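Local coordinates for protein phosphoserine phosphatase (Homo sapiens, PDB 6HYY) that catalyses the hydrolysis of phosphoserine to serine and phosphate, as a magnesium-dependent phosphatase of the haloacid dehalogenase-like family, at residues E25-L30 against D38-M43; R45-G50 against K55-E60; S110-V115 against T124-N129. All blocks are in the same frame, centred on the assembly; numbering follows the deposited sequence.

Contact 1: E25-L30 against D38-M43; sequences EGIDEL and DAVSEM
Asp28 meets Val40 and Ser41 where two helical segments of the cap, 26-30 and 38-43, run almost antiparallel. Their axes make an angle of 168° and come within 8.8 Å. The tight part is the buried side. There Asp28 OD1 lies 3.6 Å from Val40 CG1, and Ile27 CG1 is 4.2 Å from the same methyl. The one methyl, Val40 CG1, thus touches both an apolar branch and a carboxylate oxygen. Phe108 touches Ile27, and Ile65 touches Val40. Asp28 has CG beside its backbone N (chi1 -63°), which lets the carboxylate reach Ser41 and Val40. The Ser41 side is looser. Ser41 OG stands 3.5 Å from Asp28 CG and has a weak bond to Glu37 O. A water joins the helices here, donating to Asp28 OD2 at 2.7 Å and to Ser41 O at 3.0 Å. The other oxygen, Asp28 OD1, is hydrogen-bonded to Thr44 OG1. With an alanine here, the bridging water and Thr44 would probably each lose a partner, and a gap would be likely to open beside Val40. Both oxygens of this buried carboxylate are engaged, which is consistent with a charged aspartate held by polar partners.

Contact 2: R45-G50 against K55-E60; sequences RRAMGG and KAALTE. With PO4 (phosphate ion), chain C.
Ala47 and Ala57 meet methyl to methyl in the helical cap of this haloacid dehalogenase-like fold. Segment 45-50 finishes helix 37-46 and passes into a loop. Segment 55-60 belongs to helix 54-65, which follows after a short connection. The contact is small, with 98 Å² buried in all, and three residues give most of it: Ala57, Ala47 and Arg46. Ala47 CB and Ala57 CB are 3.8 Å apart, and both CB atoms point toward the opposite segment. Neither residue has more than a methyl to offer, and their CA atoms are 6.4 Å apart. Val52, from the connection between the segments, touches Arg46, Ala47 and Ala57. It adds an apolar contact to all three.

Arg46 takes the solvent side. Its CG is anti to the backbone N (chi1 -179°) and the chain is extended as far as NE. This straight chain carries NH1 across to the carboxylate end of Glu60. The arginine and glutamate chains run roughly perpendicular, with the guanidinium and carboxylate planes 45° apart. Arg46 NH1 stops 4.1 Å from Glu60 OE2. The oxygen sits far off the guanidinium plane, with no N-H aimed at it, and the attraction is one of charge only and probably modest.

The loop that follows Ala47 meets a phosphate ion. Thr178 OG1 is also bonded to this ion, and Met48 CG lies 3.4 Å from PO4 O3. Gly49 N donates to PO4 O4 at 2.8 Å, with an angle of 148° at the hydrogen.

Contact 3: S110-V115 against T124-N129; sequences SIVEHV and TNVFAN
Asn129 ND2 is gripped by two backbone oxygens, Gly106 O and Thr148 O, directly after Ala128, the strand residue whose methyl packs on Val112. At the other end of the segment Thr124 OG1 donates to Asn125 OD1 at 2.9 Å. Asn125 ND2 is hydrogen-bonded to Val101 O, so both ends of this amide are used.

Val112 faces the strand. Its CG1 is 3.5 Å from Val126 CG1, a close methyl contact. In both valines CG1 is anti to the backbone N, at chi1 178° in Val112 and 168° in Val126. The valines pass alongside each other, pointing opposite ways. The second branch of Val112 turns to the next strand residue on the helix side, with CG2 4.1 Å from Ala128 CB. Leu103 and Ser105 also touch Val112, so its side chain reaches two neighbouring strands.

This is the helix-on-sheet packing of a beta-alpha-beta crossover. Strand 100-105 leads to helix 109-116 and then to the parallel strand 126-133, within the Rossmann-like core. The axes of helix 110-115 and strand 126-129 approach to 8.5 Å.

Glu113 lies at the border of the contact, where its CG is 4.4 Å from Val126 CG1. Its carboxylate is taken by Arg109: OE2 forms a salt bridge with NH1. Arg109 NH2 is hydrogen-bonded to Val126 O, so this helix residue also reaches the strand backbone.

Contacts 1 and 2 lie in the helical cap and share helix 37-46; their centres are 11 Å apart. Met43 CE touches Glu60 CB at 3.6 Å, and Ile27 CD1 touches Leu58 CD1 at 3.8 Å. Contact 3 belongs to the core domain. Its centre is 20 Å from that of contact 2, yet Leu58 CD2 packs on Asn129 ND2 at 3.5 Å. Contacts 1 and 3 do not touch. The bound serine lies near all three: it is about 6 Å from the side chain of Ile27, 7 Å from that of Val112 and 8 Å from that of Ala47. Asp16, Asp18 and Asp175 hold the magnesium ion beside it.

Contact 1: E25-L30 against D38-M43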
loop_
_atom_site.group_PDB
_atom_site.type_symbol
_atom_site.label_atom_id
_atom_site.label_comp_id
_atom_site.label_asym_id
_atom_site.label_seq_id
_atom_site.Cartn_x
_atom_site.Cartn_y
_atom_site.Cartn_z
ATOM N N GLU A 25 -9.004 2.574 2.984
ATOM C CA GLU A 25 -8.322 3.181 1.847
ATOM C C GLU A 25 -8.030 4.630 2.214
ATOM O O GLU A 25 -8.947 5.388 2.546
ATOM C CB GLU A 25 -9.168 3.085 0.572
ATOM C CG GLU A 25 -9.626 1.665 0.226
ATOM C CD GLU A 25 -8.721 0.985 -0.796
ATOM O OE1 GLU A 25 -8.591 1.525 -1.913
ATOM O OE2 GLU A 25 -8.144 -0.095 -0.493
ATOM N N GLY A 26 -6.750 5.006 2.176
ATOM C CA GLY A 26 -6.360 6.310 2.684
ATOM C C GLY A 26 -7.069 7.457 1.991
ATOM O O GLY A 26 -7.539 8.395 2.643
ATOM N N ILE A 27 -7.179 7.390 0.664
ATOM C CA ILE A 27 -7.820 8.480 -0.065
ATOM C C ILE A 27 -9.295 8.600 0.320
ATOM O O ILE A 27 -9.831 9.712 0.388
ATOM C CB ILE A 27 -7.620 8.301 -1.585
ATOM C CG1 ILE A 27 -8.137 9.536 -2.326
ATOM C CG2 ILE A 27 -8.295 7.033 -2.078
ATOM C CD1 ILE A 27 -7.616 9.681 -3.738
ATOM N N ASP A 28 -9.962 7.474 0.607
ATOM C CA ASP A 28 -11.355 7.522 1.048
ATOM C C ASP A 28 -11.468 8.129 2.440
ATOM O O ASP A 28 -12.411 8.879 2.727
ATOM C CB ASP A 28 -11.960 6.114 1.034
ATOM C CG ASP A 28 -11.999 5.504 -0.361
ATOM O OD1 ASP A 28 -11.853 6.261 -1.351
ATOM O OD2 ASP A 28 -12.179 4.270 -0.470
ATOM N N GLU A 29 -10.528 7.800 3.326
ATOM C CA GLU A 29 -10.553 8.375 4.668
ATOM C C GLU A 29 -10.274 9.870 4.631
ATOM O O GLU A 29 -10.848 10.638 5.416
ATOM C CB GLU A 29 -9.544 7.652 5.556
ATOM C CG GLU A 29 -9.889 6.188 5.727
ATOM C CD GLU A 29 -11.207 6.009 6.449
ATOM O OE1 GLU A 29 -12.158 5.438 5.865
ATOM O OE2 GLU A 29 -11.295 6.467 7.605
ATOM N N LEU A 30 -9.381 10.299 3.738
ATOM C CA LEU A 30 -9.153 11.724 3.550
ATOM C C LEU A 30 -10.412 12.404 3.034
ATOM O O LEU A 30 -10.770 13.498 3.488
ATOM C CB LEU A 30 -7.980 11.936 2.588
ATOM C CG LEU A 30 -7.468 13.359 2.400
ATOM C CD1 LEU A 30 -7.154 13.980 3.744
ATOM C CD2 LEU A 30 -6.233 13.332 1.494
ATOM N N ASP A 38 -18.680 9.898 -0.177
ATOM C CA ASP A 38 -19.475 9.071 -1.082
ATOM C C ASP A 38 -18.917 9.111 -2.497
ATOM O O ASP A 38 -18.652 8.063 -3.106
ATOM C CB ASP A 38 -20.934 9.528 -1.076
ATOM C CG ASP A 38 -21.653 9.196 0.221
ATOM O OD1 ASP A 38 -21.289 8.197 0.876
ATOM O OD2 ASP A 38 -22.579 9.944 0.595
ATOM N N ALA A 39 -18.728 10.316 -3.038
ATOM C CA ALA A 39 -18.245 10.453 -4.408
ATOM C C ALA A 39 -16.873 9.814 -4.581
ATOM O O ALA A 39 -16.633 9.099 -5.561
ATOM C CB ALA A 39 -18.205 11.932 -4.799
ATOM N N VAL A 40 -15.966 10.041 -3.633
ATOM C CA VAL A 40 -14.596 9.563 -3.802
ATOM C C VAL A 40 -14.522 8.050 -3.622
ATOM O O VAL A 40 -13.831 7.359 -4.379
ATOM C CB VAL A 40 -13.652 10.305 -2.840
ATOM C CG1 VAL A 40 -12.332 9.549 -2.689
ATOM C CG2 VAL A 40 -13.412 11.726 -3.334
ATOM N N SER A 41 -15.231 7.509 -2.623
ATOM C CA SER A 41 -15.242 6.061 -2.425
ATOM C C SER A 41 -15.729 5.338 -3.675
ATOM O O SER A 41 -15.198 4.281 -4.037
ATOM C CB SER A 41 -16.116 5.696 -1.222
ATOM O OG SER A 41 -15.445 5.963 0.000
ATOM N N GLU A 42 -16.728 5.904 -4.356
ATOM C CA GLU A 42 -17.196 5.313 -5.605
ATOM C C GLU A 42 -16.125 5.382 -6.687
ATOM O O GLU A 42 -15.890 4.397 -7.398
ATOM C CB GLU A 42 -18.475 6.008 -6.067
ATOM C CG GLU A 42 -19.186 5.287 -7.202
ATOM C CD GLU A 42 -19.298 3.787 -6.960
ATOM O OE1 GLU A 42 -18.956 3.006 -7.875
ATOM O OE2 GLU A 42 -19.724 3.388 -5.852
ATOM N N MET A 43 -15.459 6.531 -6.825
ATOM C CA MET A 43 -14.396 6.645 -7.821
ATOM C C MET A 43 -13.252 5.689 -7.524
ATOM O O MET A 43 -12.604 5.185 -8.446
ATOM C CB MET A 43 -13.879 8.082 -7.880
ATOM C CG MET A 43 -14.932 9.117 -8.221
ATOM S SD MET A 43 -14.368 10.797 -7.876
ATOM C CE MET A 43 -13.951 11.369 -9.508
HETATM O O HOH W 1 -13.776 2.719 -1.938
#

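Contact 2: R45-G50 against K55-E60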
loop_
_atom_site.group_PDB
_atom_site.type_symbol
_atom_site.label_atom_id
_atom_site.label_comp_id
_atom_site.label_asym_id
_atom_site.label_seq_id
_atom_site.Cartn_x
_atom_site.Cartn_y
_atom_site.Cartn_z
ATOM N N ARG A 45 -13.512 2.651 -6.086
ATOM C CA ARG A 45 -13.975 1.370 -6.612
ATOM C C ARG A 45 -13.899 1.348 -8.130
ATOM O O ARG A 45 -13.532 0.331 -8.731
ATOM C CB ARG A 45 -15.407 1.104 -6.153
ATOM C CG ARG A 45 -15.531 0.685 -4.699
ATOM C CD ARG A 45 -16.865 -0.009 -4.448
ATOM N NE ARG A 45 -17.962 0.947 -4.311
ATOM C CZ ARG A 45 -18.137 1.748 -3.264
ATOM N NH1 ARG A 45 -17.295 1.715 -2.236
ATOM N NH2 ARG A 45 -19.169 2.581 -3.241
ATOM N N ARG A 46 -14.236 2.474 -8.764
ATOM C CA ARG A 46 -14.233 2.576 -10.220
ATOM C C ARG A 46 -12.843 2.361 -10.806
ATOM O O ARG A 46 -12.712 1.813 -11.907
ATOM C CB ARG A 46 -14.787 3.949 -10.611
ATOM C CG ARG A 46 -14.900 4.245 -12.094
ATOM C CD ARG A 46 -15.532 5.623 -12.279
ATOM N NE ARG A 46 -15.488 6.090 -13.660
ATOM C CZ ARG A 46 -14.456 6.728 -14.204
ATOM N NH1 ARG A 46 -13.369 6.975 -13.485
ATOM N NH2 ARG A 46 -14.515 7.120 -15.470
ATOM N N ALA A 47 -11.799 2.771 -10.092
ATOM C CA ALA A 47 -10.439 2.701 -10.607
ATOM C C ALA A 47 -9.760 1.361 -10.348
ATOM O O ALA A 47 -8.626 1.166 -10.800
ATOM C CB ALA A 47 -9.592 3.832 -10.009
ATOM N N MET A 48 -10.422 0.439 -9.649
ATOM C CA MET A 48 -9.801 -0.831 -9.290
ATOM C C MET A 48 -9.303 -1.572 -10.526
ATOM O O MET A 48 -9.930 -1.537 -11.590
ATOM C CB MET A 48 -10.790 -1.701 -8.518
ATOM C CG MET A 48 -10.869 -1.367 -7.047
ATOM S SD MET A 48 -12.254 -2.185 -6.237
ATOM C CE MET A 48 -12.084 -3.873 -6.803
ATOM N N GLY A 49 -8.162 -2.249 -10.375
ATOM C CA GLY A 49 -7.511 -2.862 -11.507
ATOM C C GLY A 49 -7.011 -1.786 -12.460
ATOM O O GLY A 49 -6.785 -0.632 -12.088
ATOM N N GLY A 50 -6.850 -2.180 -13.718
ATOM C CA GLY A 50 -6.468 -1.215 -14.732
ATOM C C GLY A 50 -7.662 -0.538 -15.371
ATOM O O GLY A 50 -7.542 0.028 -16.462
ATOM N N LYS A 55 -3.610 7.843 -13.018
ATOM C CA LYS A 55 -3.289 9.253 -12.822
ATOM C C LYS A 55 -4.528 10.123 -12.983
ATOM O O LYS A 55 -4.765 11.035 -12.181
ATOM C CB LYS A 55 -2.193 9.693 -13.797
ATOM C CG LYS A 55 -1.705 11.115 -13.563
ATOM C CD LYS A 55 -0.705 11.564 -14.621
ATOM C CE LYS A 55 0.613 10.808 -14.509
ATOM N NZ LYS A 55 1.466 10.986 -15.720
ATOM N N ALA A 56 -5.336 9.843 -14.010
ATOM C CA ALA A 56 -6.588 10.567 -14.194
ATOM C C ALA A 56 -7.539 10.341 -13.025
ATOM O O ALA A 56 -8.152 11.291 -12.526
ATOM C CB ALA A 56 -7.240 10.146 -15.509
ATOM N N ALA A 57 -7.679 9.089 -12.574
ATOM C CA ALA A 57 -8.573 8.803 -11.455
ATOM C C ALA A 57 -8.104 9.488 -10.177
ATOM O O ALA A 57 -8.927 9.921 -9.361
ATOM C CB ALA A 57 -8.686 7.293 -11.240
ATOM N N LEU A 58 -6.787 9.588 -9.982
ATOM C CA LEU A 58 -6.257 10.289 -8.821
ATOM C C LEU A 58 -6.540 11.785 -8.907
ATOM O O LEU A 58 -6.972 12.404 -7.926
ATOM C CB LEU A 58 -4.751 10.029 -8.699
ATOM C CG LEU A 58 -4.102 10.534 -7.410
ATOM C CD1 LEU A 58 -4.775 9.913 -6.199
ATOM C CD2 LEU A 58 -2.599 10.261 -7.409
ATOM N N THR A 59 -6.279 12.386 -10.071
ATOM C CA THR A 59 -6.531 13.814 -10.249
ATOM C C THR A 59 -7.987 14.153 -9.966
ATOM O O THR A 59 -8.286 15.121 -9.255
ATOM C CB THR A 59 -6.156 14.231 -11.672
ATOM O OG1 THR A 59 -4.777 13.930 -11.908
ATOM C CG2 THR A 59 -6.383 15.724 -11.867
ATOM N N GLU A 60 -8.910 13.343 -10.493
ATOM C CA GLU A 60 -10.333 13.639 -10.342
ATOM C C GLU A 60 -10.792 13.516 -8.895
ATOM O O GLU A 60 -11.625 14.308 -8.439
ATOM C CB GLU A 60 -11.156 12.720 -11.240
ATOM C CG GLU A 60 -10.882 12.902 -12.712
ATOM C CD GLU A 60 -11.393 11.735 -13.530
ATOM O OE1 GLU A 60 -11.389 11.827 -14.776
ATOM O OE2 GLU A 60 -11.799 10.724 -12.919
HETATM P P PO4 C . -6.634 -2.431 -6.880
HETATM O O1 PO4 C . -6.372 -1.573 -5.669
HETATM O O2 PO4 C . -5.551 -3.462 -7.019
HETATM O O3 PO4 C . -7.981 -3.100 -6.739
HETATM O O4 PO4 C . -6.689 -1.561 -8.116
#

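Contact 3: S110-V115 against T124-N129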
loop_
_atom_site.group_PDB
_atom_site.type_symbol
_atom_site.label_atom_id
_atom_site.label_comp_id
_atom_site.label_asym_id
_atom_site.label_seq_id
_atom_site.Cartn_x
_atom_site.Cartn_y
_atom_site.Cartn_z
ATOM N N SER A 110 2.354 11.488 3.260
ATOM C CA SER A 110 2.035 12.016 4.584
ATOM C C SER A 110 1.432 10.930 5.468
ATOM O O SER A 110 1.920 10.662 6.574
ATOM C CB SER A 110 1.075 13.202 4.457
ATOM O OG SER A 110 -0.026 12.871 3.642
ATOM N N ILE A 111 0.412 10.253 4.950
ATOM C CA ILE A 111 -0.278 9.222 5.711
ATOM C C ILE A 111 0.561 7.948 5.783
ATOM O O ILE A 111 0.676 7.325 6.844
ATOM C CB ILE A 111 -1.659 8.959 5.098
ATOM C CG1 ILE A 111 -2.464 10.266 4.991
ATOM C CG2 ILE A 111 -2.402 7.908 5.917
ATOM C CD1 ILE A 111 -3.680 10.157 4.095
ATOM N N VAL A 112 1.176 7.552 4.667
ATOM C CA VAL A 112 1.903 6.280 4.659
ATOM C C VAL A 112 3.161 6.346 5.530
ATOM O O VAL A 112 3.577 5.336 6.118
ATOM C CB VAL A 112 2.236 5.863 3.213
ATOM C CG1 VAL A 112 3.050 4.560 3.208
ATOM C CG2 VAL A 112 0.957 5.683 2.393
ATOM N N GLU A 113 3.797 7.518 5.631
ATOM C CA GLU A 113 4.938 7.638 6.530
ATOM C C GLU A 113 4.517 7.503 7.986
ATOM O O GLU A 113 5.283 6.977 8.798
ATOM C CB GLU A 113 5.662 8.967 6.302
ATOM C CG GLU A 113 6.551 8.964 5.056
ATOM C CD GLU A 113 7.510 10.139 5.005
ATOM O OE1 GLU A 113 7.368 11.073 5.818
ATOM O OE2 GLU A 113 8.414 10.125 4.143
ATOM N N HIS A 114 3.313 7.977 8.331
ATOM C CA HIS A 114 2.762 7.739 9.662
ATOM C C HIS A 114 2.598 6.243 9.924
ATOM O O HIS A 114 2.995 5.735 10.979
ATOM C CB HIS A 114 1.427 8.479 9.795
ATOM C CG HIS A 114 0.622 8.080 10.993
ATOM N ND1 HIS A 114 0.867 8.579 12.256
ATOM C CD2 HIS A 114 -0.426 7.232 11.118
ATOM C CE1 HIS A 114 0.005 8.052 13.108
ATOM N NE2 HIS A 114 -0.787 7.229 12.443
ATOM N N VAL A 115 2.051 5.514 8.946
ATOM C CA VAL A 115 1.899 4.067 9.074
ATOM C C VAL A 115 3.265 3.399 9.208
ATOM O O VAL A 115 3.474 2.549 10.079
ATOM C CB VAL A 115 1.108 3.515 7.874
ATOM C CG1 VAL A 115 1.114 2.000 7.853
ATOM C CG2 VAL A 115 -0.307 4.041 7.894
ATOM N N THR A 124 12.736 5.908 3.935
ATOM C CA THR A 124 13.398 5.503 2.695
ATOM C C THR A 124 12.716 4.323 2.029
ATOM O O THR A 124 12.894 4.118 0.825
ATOM C CB THR A 124 14.863 5.110 2.945
ATOM O OG1 THR A 124 14.927 4.040 3.903
ATOM C CG2 THR A 124 15.659 6.292 3.455
ATOM N N ASN A 125 11.949 3.542 2.786
ATOM C CA ASN A 125 11.338 2.316 2.297
ATOM C C ASN A 125 9.871 2.512 1.967
ATOM O O ASN A 125 9.148 1.523 1.775
ATOM C CB ASN A 125 11.482 1.206 3.339
ATOM C CG ASN A 125 12.920 0.715 3.500
ATOM O OD1 ASN A 125 13.879 1.424 3.184
ATOM N ND2 ASN A 125 13.070 -0.496 4.006
ATOM N N VAL A 126 9.422 3.765 1.908
ATOM C CA VAL A 126 8.045 4.118 1.590
ATOM C C VAL A 126 8.007 4.692 0.182
ATOM O O VAL A 126 8.801 5.586 -0.158
ATOM C CB VAL A 126 7.486 5.140 2.593
ATOM C CG1 VAL A 126 6.174 5.697 2.079
ATOM C CG2 VAL A 126 7.339 4.520 3.981
ATOM N N PHE A 127 7.095 4.177 -0.640
ATOM C CA PHE A 127 6.873 4.671 -1.988
ATOM C C PHE A 127 5.395 4.985 -2.111
ATOM O O PHE A 127 4.557 4.083 -1.998
ATOM C CB PHE A 127 7.303 3.645 -3.043
ATOM C CG PHE A 127 8.787 3.383 -3.078
ATOM C CD1 PHE A 127 9.367 2.486 -2.200
ATOM C CD2 PHE A 127 9.587 4.026 -4.012
ATOM C CE1 PHE A 127 10.746 2.239 -2.243
ATOM C CE2 PHE A 127 10.953 3.786 -4.075
ATOM C CZ PHE A 127 11.533 2.896 -3.189
ATOM N N ALA A 128 5.077 6.264 -2.299
ATOM C CA ALA A 128 3.686 6.696 -2.343
ATOM C C ALA A 128 3.617 8.030 -3.068
ATOM O O ALA A 128 4.640 8.641 -3.386
ATOM C CB ALA A 128 3.088 6.799 -0.936
ATOM N N ASN A 129 2.390 8.477 -3.324
ATOM C CA ASN A 129 2.219 9.761 -3.981
ATOM C C ASN A 129 2.453 10.901 -2.992
ATOM O O ASN A 129 2.380 10.728 -1.777
ATOM C CB ASN A 129 0.842 9.827 -4.624
ATOM C CG ASN A 129 0.780 8.960 -5.843
ATOM O OD1 ASN A 129 1.684 9.021 -6.680
ATOM N ND2 ASN A 129 -0.221 8.102 -5.929
#